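Local coordinates for protein chloromuconate cycloisomerase (Rhodococcus opacus, PDB 4M0X) that belongs to the enolase superfamily, pairing an N-terminal capping domain with a TIM-barrel-like domain that holds a manganese(II) ion, at residues F23-M28 with N198-E203; D182-I187 with A216-A221; R280-A285 with T316-S321. One frame throughout, in Å; residues are numbered along the deposited sequence.

Interaction 1. Residues F23-M28 with N198-E203; sequences FAATTM and NGRWSE
The turn around A24 and A25 meets the loop at N198 and R200 with its backbone still well separated: the closest CA pair, A24 and N198, is 6.5 Å apart, and no hydrogen bond crosses. This is a domain-to-domain contact of the enolase superfamily fold. F23-M28 belongs to the N-terminal capping domain, where strands 20-22 and 27-40 pair antiparallel, with M28 bonded to H21 through the backbone; the bond from F23 N to T26 O, 2.8 Å, spans the turn between them. N198-E203 links barrel strand 192-196 to helix 203-215. N198 and G199 both have positive phi and are followed by R200 with negative phi.

The methyl of A24 points at the loop and faces two side chains, N198 and R200. A24 CB is 3.6 Å from R200 CG and nearly as close to CD, so the aliphatic part of the arginine does the touching, while N198 CB approaches the same methyl at 4.0 Å. N198 ND2 donates a weak hydrogen bond to the M168 carbonyl, outside the contact. The backbone N of N198 bonds to D196 OD1, a carboxylate of the metal site, and the N198 side chain lies close to the manganese ion. The contact therefore borders the metal centre, in keeping with the way capping-domain loops close over the barrel in this superfamily.

On the outer side, R200 bends at chi2 and chi3 (-107° and 111°), which carries its guanidinium past A24 to A25. G95 of a second subunit packs against both A25 and R200. The A25 methyl lies at the edge of the guanidinium, near its plane, with A25 CB 3.3 Å from R200 NH1.

Interaction 2. Residues D182-I187 with A216-A221; sequences DVLECI and AGVTVA
L184 meets A216, the first residue of A216-A221, along both backbone and side chain. L184 CD2 lies 3.7 Å from A216 O, and the other branch, L184 CD1, is 4.3 Å from A216 CB; the closest CA pair, L184 and A216, is 6.9 Å apart. G217 follows as the residue that leaves helix 203-215, with phi 115° and two bonds back into the last turn, a Schellman motif. The positive phi is a conformation that suits glycine, and L184 CD2 passes 4.4 Å from G217 C.

V218 follows, a buried residue. V218 CG2 is anti to the carbonyl carbon and touches L184 CD1 at 4.0 Å, the two side chains crossing at about a right angle; V195 and L213 also touch this valine. From T219 onward the chain leaves L184: V220 and A221 enter strand 220-222, whose backbone pairs with 192-196 and with 244-246, consistent with the parallel barrel.

The contact thus joins the chain at or just after the C-terminal ends of helices 173-183 and 203-215, beside the strand 192-196 between them in sequence. L184 also rests on V193 of that strand. With 143 Å² buried and no hydrogen bond across, the contact rests on the nonpolar shape packing of one leucine, and no directional bond between the two segments fixes it.

Interaction 3. Residues R280-A285 with T316-S321; sequences RAREIA and TMPDLS
A proline corner, P318 CD, sits over one face of the R282 guanidinium, 3.4 Å from R282 NH2, while P318 CG is also near that nitrogen. The contact belongs to the TIM-barrel-like domain. It packs helix 278-291 against the loop that runs from helix 304-316 to strand 323-324, with the nearest CA atoms, A285 and M317, 7.6 Å apart and no direct hydrogen bond across.

R282 starts out alongside the loop and is bent at chi2 (-107°) and chi3 (72°), which swings its flat end over to P318. A water extends the link: it accepts a weak bond from R282 NH1 at 2.7 Å and donates to T316 O at 3.0 Å. T316 O also accepts from R131 NE, so this carbonyl at the helix end has two donors. R131 touches R282 and P318 as well, giving the proline two arginine neighbours. The hydroxyl of T316 is bonded back to the L313 carbonyl within its own helix.

A second part of the contact is apolar. M317, the first residue past the helix, bends at chi3 so that its terminal methyl meets A285, with I270 and C295 of the neighbouring strands packed against both side chains. On the far side of its helix, R280 forms a salt bridge in the plane of its guanidinium with E283 OE2, and its NH2 reaches E289 of a fourth subunit. The apolar link between helix and loop is a methyl-to-methyl approach, M317 CE to A285 CB at 3.9 Å.

How the interactions relate
All three contacts involve the TIM-barrel-like domain, but only interaction 1 reaches across to the N-terminal domain. It is also the one beside the metal: the N198 side chain is about 4 Å from the manganese ion held by D196, E222 and D247, whereas V218 of interaction 2 is about 13 Å away. Interactions 1 and 2 alternate along the chain and flank helix 203-215, which starts in the loop of the first and ends just before A216; their centres are 19 Å apart, their nearest atoms about 7 Å. Interaction 3 follows later in the barrel and touches neither: its nearest atoms are about 17 Å from interaction 1 (centres 26 Å) but about 7 Å from interaction 2 (centres 27 Å).

Interaction 1. Residues F23-M28 with N198-E203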
ATOM      1  N   PHE A  23      36.340  -5.301  15.803  1.00 82.59           N
ATOM      2  CA  PHE A  23      35.048  -5.063  15.153  1.00 76.17           C
ATOM      3  C   PHE A  23      35.050  -5.772  13.801  1.00 75.95           C
ATOM      4  O   PHE A  23      35.947  -6.565  13.516  1.00 75.81           O
ATOM      5  CB  PHE A  23      34.825  -3.558  14.920  1.00 76.57           C
ATOM      6  CG  PHE A  23      34.781  -2.731  16.179  1.00 73.28           C
ATOM      7  CD1 PHE A  23      33.586  -2.547  16.870  1.00 70.64           C
ATOM      8  CD2 PHE A  23      35.935  -2.109  16.663  1.00 73.04           C
ATOM      9  CE1 PHE A  23      33.551  -1.779  18.029  1.00 69.32           C
ATOM     10  CE2 PHE A  23      35.904  -1.343  17.819  1.00 68.16           C
ATOM     11  CZ  PHE A  23      34.711  -1.179  18.504  1.00 65.09           C
ATOM     12  N   ALA A  24      34.065  -5.463  12.959  1.00 80.22           N
ATOM     13  CA  ALA A  24      33.994  -6.022  11.601  1.00 79.36           C
ATOM     14  C   ALA A  24      35.171  -5.649  10.672  1.00 76.87           C
ATOM     15  O   ALA A  24      35.719  -6.531  10.005  1.00 71.97           O
ATOM     16  CB  ALA A  24      32.661  -5.682  10.949  1.00 73.21           C
ATOM     17  N   ALA A  25      35.570  -4.371  10.647  1.00 77.62           N
ATOM     18  CA  ALA A  25      36.594  -3.893   9.683  1.00 77.33           C
ATOM     19  C   ALA A  25      37.979  -3.466  10.235  1.00 74.87           C
ATOM     20  O   ALA A  25      38.861  -3.079   9.454  1.00 67.99           O
ATOM     21  CB  ALA A  25      36.012  -2.815   8.774  1.00 70.78           C
ATOM     22  N   THR A  26      38.144  -3.519  11.564  1.00 77.96           N
ATOM     23  CA  THR A  26      39.463  -3.425  12.249  1.00 82.03           C
ATOM     24  C   THR A  26      39.440  -4.153  13.615  1.00 81.57           C
ATOM     25  O   THR A  26      38.374  -4.584  14.073  1.00 81.88           O
ATOM     26  CB  THR A  26      39.956  -1.956  12.482  1.00 79.35           C
ATOM     27  OG1 THR A  26      38.900  -1.148  13.024  1.00 70.97           O
ATOM     28  CG2 THR A  26      40.512  -1.310  11.201  1.00 79.56           C
ATOM     29  N   THR A  27      40.613  -4.312  14.238  1.00 78.14           N
ATOM     30  CA  THR A  27      40.708  -4.516  15.700  1.00 80.16           C
ATOM     31  C   THR A  27      41.258  -3.225  16.352  1.00 86.87           C
ATOM     32  O   THR A  27      42.208  -2.626  15.829  1.00 92.91           O
ATOM     33  CB  THR A  27      41.590  -5.725  16.075  1.00 70.37           C
ATOM     34  N   MET A  28      40.657  -2.779  17.462  1.00 88.96           N
ATOM     35  CA  MET A  28      41.116  -1.556  18.172  1.00 84.41           C
ATOM     36  C   MET A  28      42.148  -1.857  19.281  1.00 78.33           C
ATOM     37  O   MET A  28      41.860  -2.585  20.243  1.00 79.55           O
ATOM     38  CB  MET A  28      39.935  -0.721  18.701  1.00 75.81           C
ATOM     39  N   ASN A 198      27.299  -5.498  12.628  1.00 25.88           N
ATOM     40  CA  ASN A 198      27.729  -4.240  12.053  1.00 28.94           C
ATOM     41  C   ASN A 198      27.286  -4.097  10.613  1.00 31.03           C
ATOM     42  O   ASN A 198      27.992  -3.527   9.785  1.00 31.98           O
ATOM     43  CB  ASN A 198      29.244  -4.087  12.184  1.00 31.30           C
ATOM     44  CG  ASN A 198      29.674  -3.826  13.627  1.00 34.51           C
ATOM     45  OD1 ASN A 198      29.415  -2.752  14.157  1.00 38.50           O
ATOM     46  ND2 ASN A 198      30.330  -4.810  14.269  1.00 34.87           N
ATOM     47  N   GLY A 199      26.107  -4.636  10.326  1.00 32.15           N
ATOM     48  CA  GLY A 199      25.491  -4.528   9.013  1.00 33.47           C
ATOM     49  C   GLY A 199      26.224  -5.255   7.903  1.00 35.36           C
ATOM     50  O   GLY A 199      26.014  -4.963   6.735  1.00 37.78           O
ATOM     51  N   ARG A 200      27.074  -6.215   8.268  1.00 36.56           N
ATOM     52  CA  ARG A 200      27.973  -6.887   7.312  1.00 34.67           C
ATOM     53  C   ARG A 200      27.384  -8.198   6.788  1.00 31.44           C
ATOM     54  O   ARG A 200      27.979  -8.838   5.924  1.00 30.05           O
ATOM     55  CB  ARG A 200      29.348  -7.155   7.945  1.00 34.36           C
ATOM     56  CG  ARG A 200      30.106  -5.924   8.391  1.00 39.88           C
ATOM     57  CD  ARG A 200      31.282  -5.603   7.478  1.00 50.09           C
ATOM     58  NE  ARG A 200      31.089  -4.370   6.696  1.00 60.50           N
ATOM     59  CZ  ARG A 200      31.958  -3.359   6.646  1.00 61.63           C
ATOM     60  NH1 ARG A 200      33.103  -3.428   7.320  1.00 69.29           N
ATOM     61  NH2 ARG A 200      31.693  -2.287   5.908  1.00 56.88           N
ATOM     62  N   TRP A 201      26.231  -8.600   7.313  1.00 27.36           N
ATOM     63  CA  TRP A 201      25.626  -9.840   6.888  1.00 26.09           C
ATOM     64  C   TRP A 201      24.698  -9.639   5.708  1.00 25.38           C
ATOM     65  O   TRP A 201      24.055  -8.603   5.587  1.00 25.99           O
ATOM     66  CB  TRP A 201      24.861 -10.430   8.047  1.00 26.72           C
ATOM     67  CG  TRP A 201      25.715 -11.260   8.920  1.00 27.30           C
ATOM     68  CD1 TRP A 201      27.085 -11.326   8.918  1.00 26.69           C
ATOM     69  CD2 TRP A 201      25.273 -12.133   9.958  1.00 26.72           C
ATOM     70  NE1 TRP A 201      27.510 -12.198   9.884  1.00 25.62           N
ATOM     71  CE2 TRP A 201      26.420 -12.710  10.536  1.00 25.87           C
ATOM     72  CE3 TRP A 201      24.012 -12.493  10.454  1.00 26.02           C
ATOM     73  CZ2 TRP A 201      26.346 -13.643  11.575  1.00 25.66           C
ATOM     74  CZ3 TRP A 201      23.944 -13.422  11.491  1.00 25.20           C
ATOM     75  CH2 TRP A 201      25.101 -13.983  12.036  1.00 25.17           C
ATOM     76  N   SER A 202      24.606 -10.625   4.836  1.00 23.85           N
ATOM     77  CA  SER A 202      23.644 -10.510   3.754  1.00 24.47           C
ATOM     78  C   SER A 202      22.272 -10.881   4.257  1.00 27.15           C
ATOM     79  O   SER A 202      22.110 -11.632   5.264  1.00 28.25           O
ATOM     80  CB  SER A 202      24.016 -11.416   2.578  1.00 23.69           C
ATOM     81  OG  SER A 202      23.788 -12.792   2.865  1.00 22.84           O
ATOM     82  N   GLU A 203      21.267 -10.400   3.543  1.00 27.95           N
ATOM     83  CA  GLU A 203      19.921 -10.843   3.819  1.00 28.89           C
ATOM     84  C   GLU A 203      19.805 -12.379   3.948  1.00 28.88           C
ATOM     85  O   GLU A 203      19.179 -12.857   4.893  1.00 29.99           O
ATOM     86  CB  GLU A 203      19.004 -10.348   2.748  1.00 30.75           C
ATOM     87  CG  GLU A 203      17.794  -9.692   3.335  1.00 34.47           C
ATOM     88  CD  GLU A 203      16.914  -9.085   2.273  1.00 38.47           C
ATOM     89  OE1 GLU A 203      17.469  -8.416   1.337  1.00 43.00           O
ATOM     90  OE2 GLU A 203      15.670  -9.269   2.405  1.00 34.47           O
TER

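Interaction 2. Residues D182-I187 with A216-A221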
ATOM      1  N   ASP A 182      29.041 -21.212  20.770  1.00 52.74           N
ATOM      2  CA  ASP A 182      29.949 -21.814  21.735  1.00 55.36           C
ATOM      3  C   ASP A 182      29.851 -21.108  23.054  1.00 51.16           C
ATOM      4  O   ASP A 182      29.607 -21.741  24.066  1.00 55.37           O
ATOM      5  CB  ASP A 182      31.392 -21.757  21.252  1.00 58.55           C
ATOM      6  CG  ASP A 182      31.818 -23.013  20.554  1.00 66.18           C
ATOM      7  OD1 ASP A 182      30.953 -23.690  19.940  1.00 66.93           O
ATOM      8  OD2 ASP A 182      33.028 -23.325  20.623  1.00 67.19           O
ATOM      9  N   VAL A 183      30.024 -19.790  23.030  1.00 47.31           N
ATOM     10  CA  VAL A 183      30.043 -18.986  24.247  1.00 43.73           C
ATOM     11  C   VAL A 183      28.692 -18.956  24.944  1.00 43.45           C
ATOM     12  O   VAL A 183      28.626 -18.903  26.163  1.00 44.62           O
ATOM     13  CB  VAL A 183      30.473 -17.553  23.956  1.00 42.39           C
ATOM     14  CG1 VAL A 183      30.479 -16.753  25.244  1.00 42.30           C
ATOM     15  CG2 VAL A 183      31.846 -17.540  23.300  1.00 40.33           C
ATOM     16  N   LEU A 184      27.626 -19.013  24.158  1.00 42.50           N
ATOM     17  CA  LEU A 184      26.275 -19.042  24.670  1.00 42.88           C
ATOM     18  C   LEU A 184      25.979 -20.305  25.466  1.00 44.66           C
ATOM     19  O   LEU A 184      24.957 -20.388  26.166  1.00 47.23           O
ATOM     20  CB  LEU A 184      25.286 -18.940  23.510  1.00 43.20           C
ATOM     21  CG  LEU A 184      25.081 -17.589  22.860  1.00 41.57           C
ATOM     22  CD1 LEU A 184      24.765 -17.767  21.386  1.00 39.72           C
ATOM     23  CD2 LEU A 184      23.948 -16.892  23.588  1.00 41.88           C
ATOM     24  N   GLU A 185      26.849 -21.299  25.348  1.00 47.92           N
ATOM     25  CA  GLU A 185      26.649 -22.538  26.088  1.00 51.65           C
ATOM     26  C   GLU A 185      26.856 -22.307  27.569  1.00 54.72           C
ATOM     27  O   GLU A 185      26.065 -22.793  28.378  1.00 49.47           O
ATOM     28  CB  GLU A 185      27.559 -23.639  25.584  1.00 50.63           C
ATOM     29  CG  GLU A 185      27.050 -24.222  24.288  1.00 56.09           C
ATOM     30  CD  GLU A 185      27.616 -25.591  23.998  1.00 61.41           C
ATOM     31  OE1 GLU A 185      28.846 -25.775  24.186  1.00 63.81           O
ATOM     32  OE2 GLU A 185      26.824 -26.470  23.565  1.00 60.01           O
ATOM     33  N   CYS A 186      27.898 -21.535  27.899  1.00 58.30           N
ATOM     34  CA  CYS A 186      28.192 -21.131  29.287  1.00 61.01           C
ATOM     35  C   CYS A 186      27.557 -19.763  29.703  1.00 59.77           C
ATOM     36  O   CYS A 186      28.089 -19.067  30.575  1.00 64.92           O
ATOM     37  CB  CYS A 186      29.719 -21.190  29.568  1.00 60.93           C
ATOM     38  SG  CYS A 186      30.530 -22.781  29.208  1.00 60.36           S
ATOM     39  N   ILE A 187      26.423 -19.390  29.090  1.00 53.11           N
ATOM     40  CA  ILE A 187      25.635 -18.190  29.498  1.00 44.63           C
ATOM     41  C   ILE A 187      24.243 -18.622  29.917  1.00 42.12           C
ATOM     42  O   ILE A 187      23.584 -19.355  29.180  1.00 42.35           O
ATOM     43  CB  ILE A 187      25.535 -17.083  28.391  1.00 41.10           C
ATOM     44  CG1 ILE A 187      26.656 -16.060  28.522  1.00 37.39           C
ATOM     45  CG2 ILE A 187      24.234 -16.300  28.484  1.00 38.64           C
ATOM     46  CD1 ILE A 187      27.108 -15.467  27.210  1.00 37.18           C
ATOM     47  N   ALA A 216      19.334 -20.472  20.456  1.00 39.41           N
ATOM     48  CA  ALA A 216      20.380 -20.618  21.483  1.00 40.64           C
ATOM     49  C   ALA A 216      20.435 -19.508  22.540  1.00 40.40           C
ATOM     50  O   ALA A 216      21.320 -19.507  23.387  1.00 43.42           O
ATOM     51  CB  ALA A 216      21.742 -20.765  20.825  1.00 42.02           C
ATOM     52  N   GLY A 217      19.512 -18.552  22.484  1.00 41.50           N
ATOM     53  CA  GLY A 217      19.388 -17.553  23.549  1.00 38.25           C
ATOM     54  C   GLY A 217      19.687 -16.113  23.182  1.00 36.35           C
ATOM     55  O   GLY A 217      19.580 -15.221  24.026  1.00 33.09           O
ATOM     56  N   VAL A 218      20.072 -15.881  21.927  1.00 35.28           N
ATOM     57  CA  VAL A 218      20.285 -14.518  21.453  1.00 31.21           C
ATOM     58  C   VAL A 218      18.948 -13.830  21.465  1.00 29.38           C
ATOM     59  O   VAL A 218      17.950 -14.387  21.015  1.00 29.62           O
ATOM     60  CB  VAL A 218      20.905 -14.447  20.054  1.00 28.83           C
ATOM     61  CG1 VAL A 218      20.756 -13.046  19.478  1.00 26.86           C
ATOM     62  CG2 VAL A 218      22.360 -14.835  20.144  1.00 28.21           C
ATOM     63  N   THR A 219      18.963 -12.600  21.951  1.00 28.49           N
ATOM     64  CA  THR A 219      17.768 -11.936  22.378  1.00 27.44           C
ATOM     65  C   THR A 219      17.380 -10.717  21.541  1.00 29.78           C
ATOM     66  O   THR A 219      16.188 -10.309  21.501  1.00 28.77           O
ATOM     67  CB  THR A 219      17.894 -11.655  23.868  1.00 25.78           C
ATOM     68  OG1 THR A 219      16.818 -12.329  24.469  1.00 25.61           O
ATOM     69  CG2 THR A 219      17.797 -10.181  24.237  1.00 28.38           C
ATOM     70  N   VAL A 220      18.387 -10.160  20.869  1.00 28.67           N
ATOM     71  CA  VAL A 220      18.206  -8.990  20.041  1.00 30.00           C
ATOM     72  C   VAL A 220      19.201  -9.089  18.906  1.00 29.00           C
ATOM     73  O   VAL A 220      20.309  -9.625  19.079  1.00 29.40           O
ATOM     74  CB  VAL A 220      18.438  -7.670  20.842  1.00 32.20           C
ATOM     75  CG1 VAL A 220      18.443  -6.456  19.914  1.00 31.76           C
ATOM     76  CG2 VAL A 220      17.387  -7.473  21.938  1.00 30.64           C
ATOM     77  N   ALA A 221      18.820  -8.583  17.741  1.00 26.62           N
ATOM     78  CA  ALA A 221      19.770  -8.537  16.656  1.00 25.38           C
ATOM     79  C   ALA A 221      20.019  -7.091  16.294  1.00 25.01           C
ATOM     80  O   ALA A 221      19.122  -6.380  15.849  1.00 24.84           O
ATOM     81  CB  ALA A 221      19.275  -9.324  15.465  1.00 25.20           C
TER

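Interaction 3. Residues R280-A285 with T316-S321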
ATOM      1  N   ARG A 280      19.941  16.297  19.206  1.00 27.81           N
ATOM      2  CA  ARG A 280      19.514  15.362  18.152  1.00 28.38           C
ATOM      3  C   ARG A 280      19.328  13.952  18.686  1.00 28.76           C
ATOM      4  O   ARG A 280      18.287  13.342  18.451  1.00 27.92           O
ATOM      5  CB  ARG A 280      20.483  15.351  16.972  1.00 27.71           C
ATOM      6  CG  ARG A 280      20.574  16.670  16.236  1.00 28.33           C
ATOM      7  CD  ARG A 280      19.223  17.021  15.645  1.00 30.88           C
ATOM      8  NE  ARG A 280      19.327  18.088  14.657  1.00 33.03           N
ATOM      9  CZ  ARG A 280      18.292  18.779  14.170  1.00 34.23           C
ATOM     10  NH1 ARG A 280      17.041  18.518  14.567  1.00 32.77           N
ATOM     11  NH2 ARG A 280      18.511  19.748  13.284  1.00 32.22           N
ATOM     12  N   ALA A 281      20.310  13.456  19.448  1.00 28.82           N
ATOM     13  CA  ALA A 281      20.147  12.163  20.133  1.00 26.51           C
ATOM     14  C   ALA A 281      18.833  12.081  20.924  1.00 27.21           C
ATOM     15  O   ALA A 281      18.115  11.096  20.749  1.00 29.55           O
ATOM     16  CB  ALA A 281      21.346  11.816  20.998  1.00 24.92           C
ATOM     17  N   ARG A 282      18.486  13.076  21.762  1.00 24.49           N
ATOM     18  CA  ARG A 282      17.186  13.013  22.437  1.00 25.72           C
ATOM     19  C   ARG A 282      16.031  12.998  21.455  1.00 27.18           C
ATOM     20  O   ARG A 282      15.047  12.286  21.679  1.00 29.86           O
ATOM     21  CB  ARG A 282      16.944  14.111  23.487  1.00 25.33           C
ATOM     22  CG  ARG A 282      16.826  13.584  24.911  1.00 25.79           C
ATOM     23  CD  ARG A 282      15.449  13.571  25.573  1.00 24.60           C
ATOM     24  NE  ARG A 282      14.495  12.577  25.066  1.00 25.76           N
ATOM     25  CZ  ARG A 282      13.330  12.319  25.676  1.00 26.56           C
ATOM     26  NH1 ARG A 282      13.013  12.958  26.796  1.00 24.31           N
ATOM     27  NH2 ARG A 282      12.482  11.417  25.195  1.00 28.89           N
ATOM     28  N   GLU A 283      16.143  13.770  20.379  1.00 26.32           N
ATOM     29  CA  GLU A 283      15.045  13.865  19.442  1.00 25.45           C
ATOM     30  C   GLU A 283      14.785  12.488  18.855  1.00 23.70           C
ATOM     31  O   GLU A 283      13.643  12.065  18.790  1.00 24.51           O
ATOM     32  CB  GLU A 283      15.288  14.935  18.363  1.00 27.54           C
ATOM     33  CG  GLU A 283      15.064  16.370  18.861  1.00 31.11           C
ATOM     34  CD  GLU A 283      15.411  17.459  17.822  1.00 34.92           C
ATOM     35  OE1 GLU A 283      15.082  18.674  18.036  1.00 31.59           O
ATOM     36  OE2 GLU A 283      16.008  17.093  16.771  1.00 36.60           O
ATOM     37  N   ILE A 284      15.841  11.776  18.465  1.00 22.05           N
ATOM     38  CA  ILE A 284      15.718  10.390  17.981  1.00 20.08           C
ATOM     39  C   ILE A 284      15.022   9.502  19.009  1.00 20.40           C
ATOM     40  O   ILE A 284      14.161   8.688  18.674  1.00 20.66           O
ATOM     41  CB  ILE A 284      17.073   9.788  17.547  1.00 18.45           C
ATOM     42  CG1 ILE A 284      17.628  10.545  16.343  1.00 17.97           C
ATOM     43  CG2 ILE A 284      16.961   8.319  17.185  1.00 16.88           C
ATOM     44  CD1 ILE A 284      19.086  10.241  16.068  1.00 17.80           C
ATOM     45  N   ALA A 285      15.343   9.704  20.267  1.00 20.53           N
ATOM     46  CA  ALA A 285      14.728   8.904  21.289  1.00 22.40           C
ATOM     47  C   ALA A 285      13.268   9.333  21.443  1.00 23.31           C
ATOM     48  O   ALA A 285      12.389   8.495  21.699  1.00 27.44           O
ATOM     49  CB  ALA A 285      15.497   9.024  22.603  1.00 22.32           C
ATOM     50  N   THR A 316      18.252  10.699  31.545  1.00 25.01           N
ATOM     51  CA  THR A 316      17.076  11.535  31.371  1.00 25.07           C
ATOM     52  C   THR A 316      16.015  10.800  30.576  1.00 25.39           C
ATOM     53  O   THR A 316      14.866  11.149  30.616  1.00 26.29           O
ATOM     54  CB  THR A 316      17.337  12.924  30.705  1.00 24.48           C
ATOM     55  OG1 THR A 316      17.524  12.790  29.296  1.00 24.06           O
ATOM     56  CG2 THR A 316      18.521  13.664  31.316  1.00 24.92           C
ATOM     57  N   MET A 317      16.416   9.778  29.838  1.00 28.42           N
ATOM     58  CA  MET A 317      15.548   9.151  28.840  1.00 27.06           C
ATOM     59  C   MET A 317      14.447   8.294  29.451  1.00 27.19           C
ATOM     60  O   MET A 317      14.672   7.626  30.467  1.00 27.12           O
ATOM     61  CB  MET A 317      16.397   8.310  27.917  1.00 25.87           C
ATOM     62  CG  MET A 317      16.924   9.085  26.737  1.00 25.04           C
ATOM     63  SD  MET A 317      18.162   8.124  25.844  1.00 25.86           S
ATOM     64  CE  MET A 317      17.255   6.743  25.174  1.00 22.70           C
ATOM     65  N   PRO A 318      13.248   8.315  28.831  1.00 27.40           N
ATOM     66  CA  PRO A 318      12.132   7.594  29.429  1.00 25.70           C
ATOM     67  C   PRO A 318      12.266   6.093  29.249  1.00 26.64           C
ATOM     68  O   PRO A 318      11.585   5.334  29.946  1.00 27.46           O
ATOM     69  CB  PRO A 318      10.919   8.120  28.658  1.00 24.37           C
ATOM     70  CG  PRO A 318      11.457   8.503  27.318  1.00 25.64           C
ATOM     71  CD  PRO A 318      12.852   9.018  27.586  1.00 27.21           C
ATOM     72  N   ASP A 319      13.134   5.663  28.333  1.00 26.48           N
ATOM     73  CA  ASP A 319      13.196   4.250  27.966  1.00 27.41           C
ATOM     74  C   ASP A 319      14.604   3.809  27.623  1.00 27.27           C
ATOM     75  O   ASP A 319      15.247   4.384  26.757  1.00 25.64           O
ATOM     76  CB  ASP A 319      12.245   3.952  26.792  1.00 28.79           C
ATOM     77  CG  ASP A 319      12.232   2.475  26.395  1.00 31.49           C
ATOM     78  OD1 ASP A 319      13.125   2.015  25.655  1.00 33.04           O
ATOM     79  OD2 ASP A 319      11.315   1.748  26.824  1.00 34.62           O
ATOM     80  N   LEU A 320      15.069   2.777  28.316  1.00 28.38           N
ATOM     81  CA  LEU A 320      16.268   2.062  27.919  1.00 28.26           C
ATOM     82  C   LEU A 320      15.975   0.611  28.170  1.00 27.89           C
ATOM     83  O   LEU A 320      16.679  -0.028  28.944  1.00 25.05           O
ATOM     84  CB  LEU A 320      17.439   2.431  28.807  1.00 28.25           C
ATOM     85  CG  LEU A 320      18.038   3.803  28.989  1.00 28.58           C
ATOM     86  CD1 LEU A 320      19.159   3.489  29.939  1.00 29.39           C
ATOM     87  CD2 LEU A 320      18.601   4.427  27.715  1.00 29.11           C
ATOM     88  N   SER A 321      14.921   0.100  27.542  1.00 29.22           N
ATOM     89  CA  SER A 321      14.447  -1.249  27.863  1.00 28.81           C
ATOM     90  C   SER A 321      15.381  -2.296  27.295  1.00 28.03           C
ATOM     91  O   SER A 321      15.456  -3.392  27.827  1.00 28.04           O
ATOM     92  CB  SER A 321      13.038  -1.510  27.334  1.00 28.88           C
ATOM     93  OG  SER A 321      12.468  -0.365  26.757  1.00 29.88           O
TER
HETATM   94  O   HOH W   1      14.224  13.678  29.094  1.00 40.27           O